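Local coordinates for cytolethal distending toxin protein C (Haemophilus ducreyi, PDB 1SR4) that forms a lectin-like, ricin-type beta-trefoil subunit of the tripartite cytolethal distending toxin and probably binds carbohydrate, at residues C[17-22]-C[44-49]; C[32-36]-C[70-74]; C[51-56]-C[90-94]; C[112-116]-C[126-130]. All coordinates share one frame. Residue numbers count along the deposited sequence, not the author numbering.

Contact 1 (C[17-22]-C[44-49]); sequences PPRISL and THWELI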
loop_
_atom_site.group_PDB
_atom_site.type_symbol
_atom_site.label_atom_id
_atom_site.label_comp_id
_atom_site.label_asym_id
_atom_site.label_seq_id
_atom_site.Cartn_x
_atom_site.Cartn_y
_atom_site.Cartn_z
ATOM N N PRO C 17 3.771 -15.861 -4.732
ATOM C CA PRO C 17 4.562 -14.656 -4.440
ATOM C C PRO C 17 4.267 -13.485 -5.396
ATOM O O PRO C 17 3.954 -13.688 -6.571
ATOM C CB PRO C 17 6.001 -15.152 -4.574
ATOM C CG PRO C 17 5.894 -16.623 -4.198
ATOM C CD PRO C 17 4.652 -17.016 -4.975
ATOM N N PRO C 18 4.364 -12.244 -4.895
ATOM C CA PRO C 18 4.108 -11.069 -5.725
ATOM C C PRO C 18 5.201 -10.869 -6.778
ATOM O O PRO C 18 6.372 -11.194 -6.547
ATOM C CB PRO C 18 4.071 -9.927 -4.709
ATOM C CG PRO C 18 5.003 -10.383 -3.655
ATOM C CD PRO C 18 4.707 -11.853 -3.515
ATOM N N ARG C 19 4.802 -10.333 -7.926
ATOM C CA ARG C 19 5.708 -10.066 -9.032
ATOM C C ARG C 19 6.162 -8.603 -8.941
ATOM O O ARG C 19 5.349 -7.727 -8.676
ATOM C CB ARG C 19 4.975 -10.282 -10.355
ATOM C CG ARG C 19 5.870 -10.268 -11.576
ATOM C CD ARG C 19 6.635 -11.578 -11.672
ATOM N NE ARG C 19 5.727 -12.702 -11.897
ATOM C CZ ARG C 19 5.247 -13.046 -13.088
ATOM N NH1 ARG C 19 5.581 -12.354 -14.177
ATOM N NH2 ARG C 19 4.435 -14.094 -13.194
ATOM N N ILE C 20 7.449 -8.338 -9.161
ATOM C CA ILE C 20 7.958 -6.969 -9.102
ATOM C C ILE C 20 9.080 -6.759 -10.114
ATOM O O ILE C 20 9.556 -7.714 -10.753
ATOM C CB ILE C 20 8.626 -6.666 -7.731
ATOM C CG1 ILE C 20 9.902 -7.517 -7.619
ATOM C CG2 ILE C 20 7.671 -6.978 -6.565
ATOM C CD1 ILE C 20 10.833 -7.160 -6.460
ATOM N N SER C 21 9.478 -5.499 -10.266
ATOM C CA SER C 21 10.656 -5.168 -11.043
ATOM C C SER C 21 11.425 -4.389 -9.967
ATOM O O SER C 21 10.822 -3.664 -9.175
ATOM C CB SER C 21 10.368 -4.291 -12.261
ATOM O OG SER C 21 10.147 -5.096 -13.417
ATOM N N LEU C 22 12.735 -4.585 -9.912
ATOM C CA LEU C 22 13.583 -3.924 -8.930
ATOM C C LEU C 22 14.384 -2.869 -9.670
ATOM O O LEU C 22 15.173 -3.205 -10.547
ATOM C CB LEU C 22 14.515 -4.965 -8.304
ATOM C CG LEU C 22 15.459 -4.556 -7.170
ATOM C CD1 LEU C 22 14.677 -3.973 -5.997
ATOM C CD2 LEU C 22 16.231 -5.803 -6.718
ATOM N N THR C 44 12.989 -8.662 -16.798
ATOM C CA THR C 44 12.971 -7.586 -15.802
ATOM C C THR C 44 12.097 -7.927 -14.598
ATOM O O THR C 44 11.967 -7.115 -13.667
ATOM C CB THR C 44 12.444 -6.254 -16.383
ATOM O OG1 THR C 44 11.070 -6.418 -16.763
ATOM C CG2 THR C 44 13.261 -5.821 -17.603
ATOM N N HIS C 45 11.508 -9.126 -14.614
ATOM C CA HIS C 45 10.627 -9.583 -13.533
ATOM C C HIS C 45 11.305 -10.487 -12.511
ATOM O O HIS C 45 12.186 -11.283 -12.853
ATOM C CB HIS C 45 9.432 -10.381 -14.086
ATOM C CG HIS C 45 8.457 -9.570 -14.879
ATOM N ND1 HIS C 45 7.132 -9.926 -15.001
ATOM C CD2 HIS C 45 8.613 -8.444 -15.615
ATOM C CE1 HIS C 45 6.512 -9.056 -15.781
ATOM N NE2 HIS C 45 7.388 -8.148 -16.168
ATOM N N TRP C 46 10.855 -10.360 -11.265
ATOM C CA TRP C 46 11.321 -11.168 -10.144
ATOM C C TRP C 46 10.125 -11.453 -9.264
ATOM O O TRP C 46 9.173 -10.656 -9.210
ATOM C CB TRP C 46 12.338 -10.422 -9.280
ATOM C CG TRP C 46 13.546 -9.968 -10.020
ATOM C CD1 TRP C 46 13.749 -8.748 -10.593
ATOM C CD2 TRP C 46 14.732 -10.730 -10.260
ATOM N NE1 TRP C 46 14.999 -8.703 -11.172
ATOM C CE2 TRP C 46 15.620 -9.908 -10.977
ATOM C CE3 TRP C 46 15.129 -12.029 -9.927
ATOM C CZ2 TRP C 46 16.890 -10.344 -11.377
ATOM C CZ3 TRP C 46 16.381 -12.459 -10.314
ATOM C CH2 TRP C 46 17.251 -11.618 -11.032
ATOM N N GLU C 47 10.174 -12.591 -8.583
ATOM C CA GLU C 47 9.146 -12.963 -7.628
ATOM C C GLU C 47 9.793 -12.655 -6.287
ATOM O O GLU C 47 10.943 -13.042 -6.036
ATOM C CB GLU C 47 8.823 -14.455 -7.724
ATOM C CG GLU C 47 8.251 -14.834 -9.086
ATOM C CD GLU C 47 8.044 -16.326 -9.242
ATOM O OE1 GLU C 47 8.708 -17.100 -8.513
ATOM O OE2 GLU C 47 7.232 -16.719 -10.106
ATOM N N LEU C 48 9.064 -11.953 -5.428
ATOM C CA LEU C 48 9.609 -11.592 -4.139
ATOM C C LEU C 48 9.220 -12.651 -3.126
ATOM O O LEU C 48 8.049 -12.822 -2.854
ATOM C CB LEU C 48 9.069 -10.219 -3.710
ATOM C CG LEU C 48 9.638 -9.645 -2.404
ATOM C CD1 LEU C 48 11.113 -9.283 -2.618
ATOM C CD2 LEU C 48 8.846 -8.389 -1.982
ATOM N N ILE C 49 10.194 -13.366 -2.568
ATOM C CA ILE C 49 9.869 -14.392 -1.584
ATOM C C ILE C 49 10.625 -14.146 -0.280
ATOM O O ILE C 49 11.778 -13.726 -0.293
ATOM C CB ILE C 49 10.180 -15.813 -2.131
ATOM C CG1 ILE C 49 11.671 -15.967 -2.401
ATOM C CG2 ILE C 49 9.418 -16.063 -3.436
ATOM C CD1 ILE C 49 12.434 -16.478 -1.201
HETATM O O HOH W 1 4.927 -15.377 -10.296
HETATM O O HOH W 2 13.721 -5.657 -12.206
#
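Antiparallel pairing of strands 19-24 and 46-50, neighbours in the main sheet of the beta-trefoil, brings these segments together. Ile20, Leu48 and Arg19 lose the most surface, about 75 Å² each. Ile20 and Trp46 form a hydrogen-bonded pair: Ile20 N donates to Trp46 O at 2.9 Å, and Trp46 N returns a bond to Ile20 O at 3.0 Å. Their side chains share one face of the sheet, where CG1 of Ile20 packs on CB of Trp46 at 4.1 Å. The pairing reaches past the start of strand 19-24, where Leu48 N donates to Pro18 O at 3.0 Å, while Leu48 CB rests 4.1 Å from CG of Pro18 and Leu48 CD1 4.4 Å from CD1 of Ile20. The short strand axes lie 107° apart, so the two chains cross steeply. Arg19 faces the other way with Glu47, its non-hydrogen-bonded partner. A water joins Arg19 NH2 (3.2 Å) to Glu47 OE2 (2.7 Å), while OE1 of the glutamate forms a salt bridge with Lys69. Pro17, Pro18 and Leu48 also pack against the CdtB chain, so the prolines and this end of the strand pair border the subunit interface. His45 NE2 bonds Phe150 O. Arg19 curls its side chain (chi2 and chi3 both p) so that its guanidinium meets the edge of the His45 ring, Arg19 NH1 donating to His45 ND1 at 3.0 Å.

Contact 2 (C[32-36]-C[70-74]); sequences KNDHY and VVGAA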
loop_
_atom_site.group_PDB
_atom_site.type_symbol
_atom_site.label_atom_id
_atom_site.label_comp_id
_atom_site.label_asym_id
_atom_site.label_seq_id
_atom_site.Cartn_x
_atom_site.Cartn_y
_atom_site.Cartn_z
ATOM N N LYS C 32 18.098 -6.936 -14.169
ATOM C CA LYS C 32 17.646 -8.003 -15.056
ATOM C C LYS C 32 18.227 -9.374 -14.747
ATOM O O LYS C 32 19.256 -9.491 -14.079
ATOM C CB LYS C 32 17.991 -7.655 -16.506
ATOM C CG LYS C 32 17.167 -6.520 -17.121
ATOM C CD LYS C 32 17.555 -6.376 -18.593
ATOM C CE LYS C 32 16.593 -5.491 -19.376
ATOM N NZ LYS C 32 16.921 -5.530 -20.838
ATOM N N ASN C 33 17.541 -10.417 -15.213
ATOM C CA ASN C 33 18.048 -11.766 -15.032
ATOM C C ASN C 33 18.438 -12.243 -16.429
ATOM O O ASN C 33 18.026 -11.668 -17.430
ATOM C CB ASN C 33 17.012 -12.694 -14.368
ATOM C CG ASN C 33 15.775 -12.928 -15.218
ATOM O OD1 ASN C 33 15.829 -13.602 -16.244
ATOM N ND2 ASN C 33 14.645 -12.380 -14.781
ATOM N N ASP C 34 19.241 -13.290 -16.481
ATOM C CA ASP C 34 19.739 -13.839 -17.735
ATOM C C ASP C 34 18.936 -15.040 -18.223
ATOM O O ASP C 34 19.276 -15.653 -19.231
ATOM C CB ASP C 34 21.201 -14.244 -17.527
ATOM C CG ASP C 34 21.479 -14.720 -16.093
ATOM O OD1 ASP C 34 21.390 -13.897 -15.143
ATOM O OD2 ASP C 34 21.778 -15.920 -15.916
ATOM N N HIS C 35 17.867 -15.370 -17.513
ATOM C CA HIS C 35 17.060 -16.519 -17.882
ATOM C C HIS C 35 16.203 -16.261 -19.112
ATOM O O HIS C 35 15.773 -17.196 -19.791
ATOM C CB HIS C 35 16.169 -16.934 -16.718
ATOM C CG HIS C 35 15.487 -18.250 -16.927
ATOM N ND1 HIS C 35 16.151 -19.456 -16.827
ATOM C CD2 HIS C 35 14.207 -18.551 -17.250
ATOM C CE1 HIS C 35 15.308 -20.442 -17.079
ATOM N NE2 HIS C 35 14.122 -19.920 -17.339
ATOM N N TYR C 36 15.940 -14.995 -19.402
ATOM C CA TYR C 36 15.140 -14.665 -20.566
ATOM C C TYR C 36 15.947 -13.751 -21.468
ATOM O O TYR C 36 16.894 -13.115 -21.023
ATOM C CB TYR C 36 13.848 -13.963 -20.137
ATOM C CG TYR C 36 12.913 -14.828 -19.311
ATOM C CD1 TYR C 36 12.013 -15.695 -19.925
ATOM C CD2 TYR C 36 12.945 -14.792 -17.913
ATOM C CE1 TYR C 36 11.164 -16.508 -19.173
ATOM C CE2 TYR C 36 12.100 -15.610 -17.143
ATOM C CZ TYR C 36 11.211 -16.469 -17.788
ATOM O OH TYR C 36 10.405 -17.312 -17.053
ATOM N N VAL C 70 13.636 -15.771 -10.107
ATOM C CA VAL C 70 13.321 -15.714 -11.523
ATOM C C VAL C 70 11.981 -16.402 -11.742
ATOM O O VAL C 70 11.683 -17.424 -11.120
ATOM C CB VAL C 70 14.397 -16.459 -12.369
ATOM C CG1 VAL C 70 13.978 -16.524 -13.835
ATOM C CG2 VAL C 70 15.746 -15.743 -12.239
ATOM N N VAL C 71 11.172 -15.843 -12.623
ATOM C CA VAL C 71 9.884 -16.448 -12.913
ATOM C C VAL C 71 10.097 -17.786 -13.633
ATOM O O VAL C 71 10.819 -17.849 -14.625
ATOM C CB VAL C 71 9.041 -15.538 -13.831
ATOM C CG1 VAL C 71 7.754 -16.251 -14.244
ATOM C CG2 VAL C 71 8.717 -14.221 -13.103
ATOM N N GLY C 72 9.478 -18.845 -13.126
ATOM C CA GLY C 72 9.589 -20.152 -13.762
ATOM C C GLY C 72 10.886 -20.943 -13.580
ATOM O O GLY C 72 11.070 -21.975 -14.235
ATOM N N ALA C 73 11.778 -20.495 -12.698
ATOM C CA ALA C 73 13.032 -21.217 -12.480
ATOM C C ALA C 73 13.516 -21.101 -11.038
ATOM O O ALA C 73 13.217 -20.125 -10.339
ATOM C CB ALA C 73 14.103 -20.692 -13.419
ATOM N N ALA C 74 14.279 -22.099 -10.607
ATOM C CA ALA C 74 14.817 -22.121 -9.263
ATOM C C ALA C 74 16.112 -21.308 -9.217
ATOM O O ALA C 74 17.126 -21.764 -8.676
ATOM C CB ALA C 74 15.080 -23.568 -8.825
HETATM O O HOH W 3 11.897 -13.486 -14.274
#
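Three side chains of 32-36, each in a different chi1 well, converge on the turn at 70-74. Asn33 is p, which folds OD1 back over its own backbone to accept from His35 N at 3.0 Å in an Asx turn, with a weak bond from Tyr36 N at 3.5 Å. Asn33 CB meets CG2 of Val70 at 3.9 Å, and a water links Asn33 ND2, weakly, to Val71 N, each 3.0 Å from the water oxygen. His35 is t: its CB lies 3.6 Å from CG1 of Val70, and one face of its ring is covered by Ala73, whose CB stands 4.0 Å from the ring centroid and 17° off the normal, a CH-pi contact. In the beta-trefoil both segments are connections between strands, 32-36 coming after strand 19-24, whereas 70-74 comes after strand 64-69 and makes a type II turn from Val70 to Ala73 with Gly72 at positive phi (76°). Tyr36, in the m well, leaves its backbone sideways, but the end of its ring comes near the turn. Tyr36 CE2 passes 3.9 Å from CG1 of Val70, and the hydroxyl donates to the carbonyl preceding the glycine, Tyr36 OH to Val71 O at 2.5 Å.

Contact 3 (C[51-56]-C[90-94]); sequences YKGKEY and TDHTV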
loop_
_atom_site.group_PDB
_atom_site.type_symbol
_atom_site.label_atom_id
_atom_site.label_comp_id
_atom_site.label_asym_id
_atom_site.label_seq_id
_atom_site.Cartn_x
_atom_site.Cartn_y
_atom_site.Cartn_z
ATOM N N TYR C 51 12.687 -15.048 3.051
ATOM C CA TYR C 51 13.582 -16.100 3.504
ATOM C C TYR C 51 13.242 -16.451 4.955
ATOM O O TYR C 51 13.185 -15.575 5.818
ATOM C CB TYR C 51 15.034 -15.652 3.409
ATOM C CG TYR C 51 15.976 -16.772 3.731
ATOM C CD1 TYR C 51 15.982 -17.936 2.962
ATOM C CD2 TYR C 51 16.823 -16.697 4.821
ATOM C CE1 TYR C 51 16.816 -19.003 3.281
ATOM C CE2 TYR C 51 17.657 -17.763 5.152
ATOM C CZ TYR C 51 17.650 -18.910 4.378
ATOM O OH TYR C 51 18.487 -19.961 4.699
ATOM N N LYS C 52 13.027 -17.736 5.220
ATOM C CA LYS C 52 12.632 -18.183 6.548
ATOM C C LYS C 52 13.734 -18.746 7.443
ATOM O O LYS C 52 13.487 -19.023 8.618
ATOM C CB LYS C 52 11.516 -19.224 6.422
ATOM C CG LYS C 52 10.405 -18.838 5.444
ATOM C CD LYS C 52 9.786 -17.483 5.778
ATOM C CE LYS C 52 9.033 -17.500 7.103
ATOM N NZ LYS C 52 7.811 -18.345 7.053
ATOM N N GLY C 53 14.938 -18.907 6.903
ATOM C CA GLY C 53 16.035 -19.441 7.698
ATOM C C GLY C 53 16.494 -18.465 8.763
ATOM O O GLY C 53 16.317 -17.256 8.620
ATOM N N LYS C 54 17.117 -18.979 9.820
ATOM C CA LYS C 54 17.557 -18.122 10.917
ATOM C C LYS C 54 19.066 -17.939 11.058
ATOM O O LYS C 54 19.534 -17.431 12.074
ATOM C CB LYS C 54 16.988 -18.658 12.238
ATOM C CG LYS C 54 15.462 -18.715 12.278
ATOM C CD LYS C 54 14.858 -17.323 12.125
ATOM C CE LYS C 54 13.379 -17.389 11.794
ATOM N NZ LYS C 54 12.651 -18.301 12.717
ATOM N N GLU C 55 19.834 -18.308 10.044
ATOM C CA GLU C 55 21.279 -18.189 10.160
ATOM C C GLU C 55 21.873 -16.805 9.957
ATOM O O GLU C 55 23.070 -16.618 10.166
ATOM C CB GLU C 55 21.970 -19.161 9.202
ATOM C CG GLU C 55 21.717 -18.867 7.742
ATOM C CD GLU C 55 20.465 -19.545 7.220
ATOM O OE1 GLU C 55 19.416 -19.465 7.884
ATOM O OE2 GLU C 55 20.536 -20.156 6.136
ATOM N N TYR C 56 21.055 -15.828 9.569
ATOM C CA TYR C 56 21.564 -14.480 9.318
ATOM C C TYR C 56 20.968 -13.435 10.258
ATOM O O TYR C 56 20.883 -12.252 9.906
ATOM C CB TYR C 56 21.269 -14.069 7.861
ATOM C CG TYR C 56 21.732 -15.066 6.814
ATOM C CD1 TYR C 56 23.085 -15.319 6.614
ATOM C CD2 TYR C 56 20.814 -15.776 6.049
ATOM C CE1 TYR C 56 23.520 -16.267 5.676
ATOM C CE2 TYR C 56 21.235 -16.729 5.105
ATOM C CZ TYR C 56 22.587 -16.973 4.928
ATOM O OH TYR C 56 23.004 -17.943 4.036
ATOM N N THR C 90 22.034 -19.768 -0.329
ATOM C CA THR C 90 21.561 -18.645 0.461
ATOM C C THR C 90 22.585 -17.556 0.774
ATOM O O THR C 90 22.217 -16.379 0.852
ATOM C CB THR C 90 20.888 -19.148 1.767
ATOM O OG1 THR C 90 21.834 -19.869 2.565
ATOM C CG2 THR C 90 19.734 -20.068 1.434
ATOM N N ASP C 91 23.861 -17.926 0.940
ATOM C CA ASP C 91 24.900 -16.932 1.226
ATOM C C ASP C 91 24.980 -15.879 0.116
ATOM O O ASP C 91 25.358 -14.734 0.364
ATOM C CB ASP C 91 26.273 -17.591 1.363
ATOM C CG ASP C 91 26.484 -18.258 2.715
ATOM O OD1 ASP C 91 25.544 -18.306 3.545
ATOM O OD2 ASP C 91 27.617 -18.741 2.941
ATOM N N HIS C 92 24.645 -16.262 -1.110
ATOM C CA HIS C 92 24.701 -15.313 -2.222
ATOM C C HIS C 92 23.348 -14.836 -2.710
ATOM O O HIS C 92 23.284 -13.918 -3.515
ATOM C CB HIS C 92 25.433 -15.925 -3.411
ATOM C CG HIS C 92 26.880 -16.208 -3.146
ATOM N ND1 HIS C 92 27.834 -15.214 -3.087
ATOM C CD2 HIS C 92 27.524 -17.368 -2.878
ATOM C CE1 HIS C 92 29.005 -15.750 -2.787
ATOM N NE2 HIS C 92 28.844 -17.055 -2.652
ATOM N N THR C 93 22.269 -15.439 -2.231
ATOM C CA THR C 93 20.953 -15.066 -2.738
ATOM C C THR C 93 20.005 -14.418 -1.756
ATOM O O THR C 93 18.981 -13.869 -2.174
ATOM C CB THR C 93 20.237 -16.286 -3.331
ATOM O OG1 THR C 93 20.036 -17.264 -2.308
ATOM C CG2 THR C 93 21.092 -16.908 -4.440
ATOM N N VAL C 94 20.325 -14.475 -0.466
ATOM C CA VAL C 94 19.441 -13.876 0.523
ATOM C C VAL C 94 19.832 -12.426 0.778
ATOM O O VAL C 94 20.974 -12.121 1.149
ATOM C CB VAL C 94 19.446 -14.660 1.839
ATOM C CG1 VAL C 94 18.573 -13.944 2.891
ATOM C CG2 VAL C 94 18.902 -16.082 1.590
#
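Residues 90-93 make a single short helical turn, with Val94 N donating to Thr90 O at 3.0 Å and Thr93 N weakly to the same oxygen at 3.2 Å; Val94 then leaves helical geometry. Segment 51-56 has no regular structure and curves so that its two ends, Tyr51 and Tyr56, both turn their side chains toward that helix. The backbones stay apart, 6.9 Å at their nearest CA atoms, Tyr51 and Val94, and side chains fill the gap. Val94 CG2 sits over the face of the Tyr51 ring, 3.7 Å from its centroid and 11° off the normal, a CH-pi contact. Tyr51 OH donates to Glu55 OE2 at 2.5 Å within its own segment and lies 3.5 Å from CG2 of Thr90. Tyr56 also reaches the helix: its ring carbon CE2 is 4.3 Å from CB of Val94, while Tyr56 OH donates to Asp91 OD1 at 2.6 Å and is 2.7 Å from Thr90 OG1. Leu65 of strand 64-69 packs against Tyr51, Tyr56 and Val94. In this beta-trefoil the contact fastens the excursion between strands 46-50 and 64-69 to the helical turn that leads into strand 95-99, an example of packing between inter-strand connections of the fold.

Contact 4 (C[112-116]-C[126-130]); sequences LGFCI and LEPCG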
loop_
_atom_site.group_PDB
_atom_site.type_symbol
_atom_site.label_atom_id
_atom_site.label_comp_id
_atom_site.label_asym_id
_atom_site.label_seq_id
_atom_site.Cartn_x
_atom_site.Cartn_y
_atom_site.Cartn_z
ATOM N N LEU C 112 27.021 -10.569 4.699
ATOM C CA LEU C 112 27.999 -9.561 5.103
ATOM C C LEU C 112 27.451 -8.268 5.675
ATOM O O LEU C 112 28.190 -7.510 6.322
ATOM C CB LEU C 112 28.889 -9.211 3.905
ATOM C CG LEU C 112 29.646 -10.367 3.242
ATOM C CD1 LEU C 112 30.245 -9.898 1.917
ATOM C CD2 LEU C 112 30.732 -10.872 4.172
ATOM N N GLY C 113 26.171 -7.998 5.428
ATOM C CA GLY C 113 25.600 -6.763 5.920
ATOM C C GLY C 113 26.064 -5.574 5.091
ATOM O O GLY C 113 26.052 -4.443 5.573
ATOM N N PHE C 114 26.493 -5.825 3.854
ATOM C CA PHE C 114 26.930 -4.758 2.946
ATOM C C PHE C 114 25.674 -4.238 2.227
ATOM O O PHE C 114 24.649 -4.919 2.212
ATOM C CB PHE C 114 27.895 -5.288 1.882
ATOM C CG PHE C 114 29.304 -5.534 2.369
ATOM C CD1 PHE C 114 29.627 -5.486 3.716
ATOM C CD2 PHE C 114 30.306 -5.851 1.457
ATOM C CE1 PHE C 114 30.922 -5.759 4.151
ATOM C CE2 PHE C 114 31.605 -6.126 1.881
ATOM C CZ PHE C 114 31.910 -6.078 3.232
ATOM N N CYS C 115 25.769 -3.059 1.609
ATOM C CA CYS C 115 24.638 -2.451 0.896
ATOM C C CYS C 115 24.789 -2.542 -0.623
ATOM O O CYS C 115 25.881 -2.396 -1.157
ATOM C CB CYS C 115 24.520 -0.960 1.248
ATOM S SG CYS C 115 24.006 -0.501 2.936
ATOM N N ILE C 116 23.682 -2.762 -1.327
ATOM C CA ILE C 116 23.717 -2.811 -2.782
ATOM C C ILE C 116 23.559 -1.372 -3.252
ATOM O O ILE C 116 22.622 -0.683 -2.853
ATOM C CB ILE C 116 22.535 -3.634 -3.357
ATOM C CG1 ILE C 116 22.653 -5.090 -2.907
ATOM C CG2 ILE C 116 22.505 -3.513 -4.889
ATOM C CD1 ILE C 116 21.578 -6.006 -3.507
ATOM N N LEU C 126 28.104 -4.366 -4.264
ATOM C CA LEU C 126 27.778 -4.631 -2.877
ATOM C C LEU C 126 28.943 -4.068 -2.075
ATOM O O LEU C 126 30.036 -4.646 -2.063
ATOM C CB LEU C 126 27.661 -6.140 -2.690
ATOM C CG LEU C 126 27.093 -6.741 -1.413
ATOM C CD1 LEU C 126 25.641 -6.344 -1.241
ATOM C CD2 LEU C 126 27.229 -8.255 -1.505
ATOM N N GLU C 127 28.723 -2.936 -1.418
ATOM C CA GLU C 127 29.800 -2.296 -0.662
ATOM C C GLU C 127 29.528 -2.057 0.815
ATOM O O GLU C 127 28.375 -1.959 1.246
ATOM C CB GLU C 127 30.155 -0.962 -1.312
ATOM C CG GLU C 127 28.982 -0.011 -1.468
ATOM C CD GLU C 127 29.370 1.309 -2.142
ATOM O OE1 GLU C 127 30.226 2.041 -1.593
ATOM O OE2 GLU C 127 28.816 1.620 -3.217
ATOM N N PRO C 128 30.600 -1.940 1.610
ATOM C CA PRO C 128 30.470 -1.704 3.049
ATOM C C PRO C 128 29.684 -0.421 3.271
ATOM O O PRO C 128 29.885 0.564 2.571
ATOM C CB PRO C 128 31.922 -1.554 3.510
ATOM C CG PRO C 128 32.692 -2.353 2.507
ATOM C CD PRO C 128 32.019 -1.998 1.214
ATOM N N CYS C 129 28.778 -0.427 4.235
ATOM C CA CYS C 129 28.024 0.777 4.513
ATOM C C CYS C 129 27.948 1.026 6.006
ATOM O O CYS C 129 26.951 1.544 6.498
ATOM C CB CYS C 129 26.613 0.715 3.882
ATOM S SG CYS C 129 25.666 -0.837 4.088
ATOM N N GLY C 130 29.019 0.657 6.713
ATOM C CA GLY C 130 29.098 0.868 8.147
ATOM C C GLY C 130 28.324 -0.131 8.977
ATOM O O GLY C 130 28.044 -1.251 8.538
HETATM O O HOH W 4 28.179 -2.505 6.005
HETATM O O HOH W 5 26.464 -4.245 8.667
#
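The hairpin of strands 115-117 and 125-127, part of the beta-trefoil, is locked here by a disulfide. Along 126-130, Leu126 comes first and has the most surface covered, 96 Å². Its CD1 touches CG1 of Ile116 at 3.6 Å, its non-hydrogen-bonded partner, and its CG packs on CB of Phe114 at 3.7 Å. Glu127 next forms the hydrogen-bonded pair with Cys115: Cys115 N to Glu127 O and Glu127 N to Cys115 O, both 2.9 Å. Its carboxylate bonds Thr117 farther along the hairpin. Pro128 points its CB away, yet its ring covers a face of Phe114, with CG 4.0 Å from the aromatic centroid in a CH-pi contact. Beyond it the chain leaves the regular pairing. Cys129 turns its side chain back to the first strand, joining SG to Cys115 SG at 2.0 Å with a chi3 of 84°. One water then bridges Cys129 N (2.8 Å), Gly130 O (2.8 Å) and Gly113 O (2.9 Å).

All four contacts belong to one beta-trefoil domain. Contacts 1 and 2 are adjacent, with centres 10 Å apart, and touch directly: Trp46 CH2 is 3.5 Å from Asn33 CB and Arg19 NE is 3.6 Å from Val71 CG2, so the loop contact packs against the strand pair. Contact 3 follows contact 1 in sequence, 44-49 running almost into 51-56, yet their centres lie 18 Å apart. Segments of contacts 2 and 3 alternate along the chain without touching, their nearest atoms about 8 Å apart. Contact 4 is far from contacts 1 and 2 (centres 22 and 25 Å away) but only 16 Å from contact 3. CdtB reaches contact 1 and, through Lys52, contact 3.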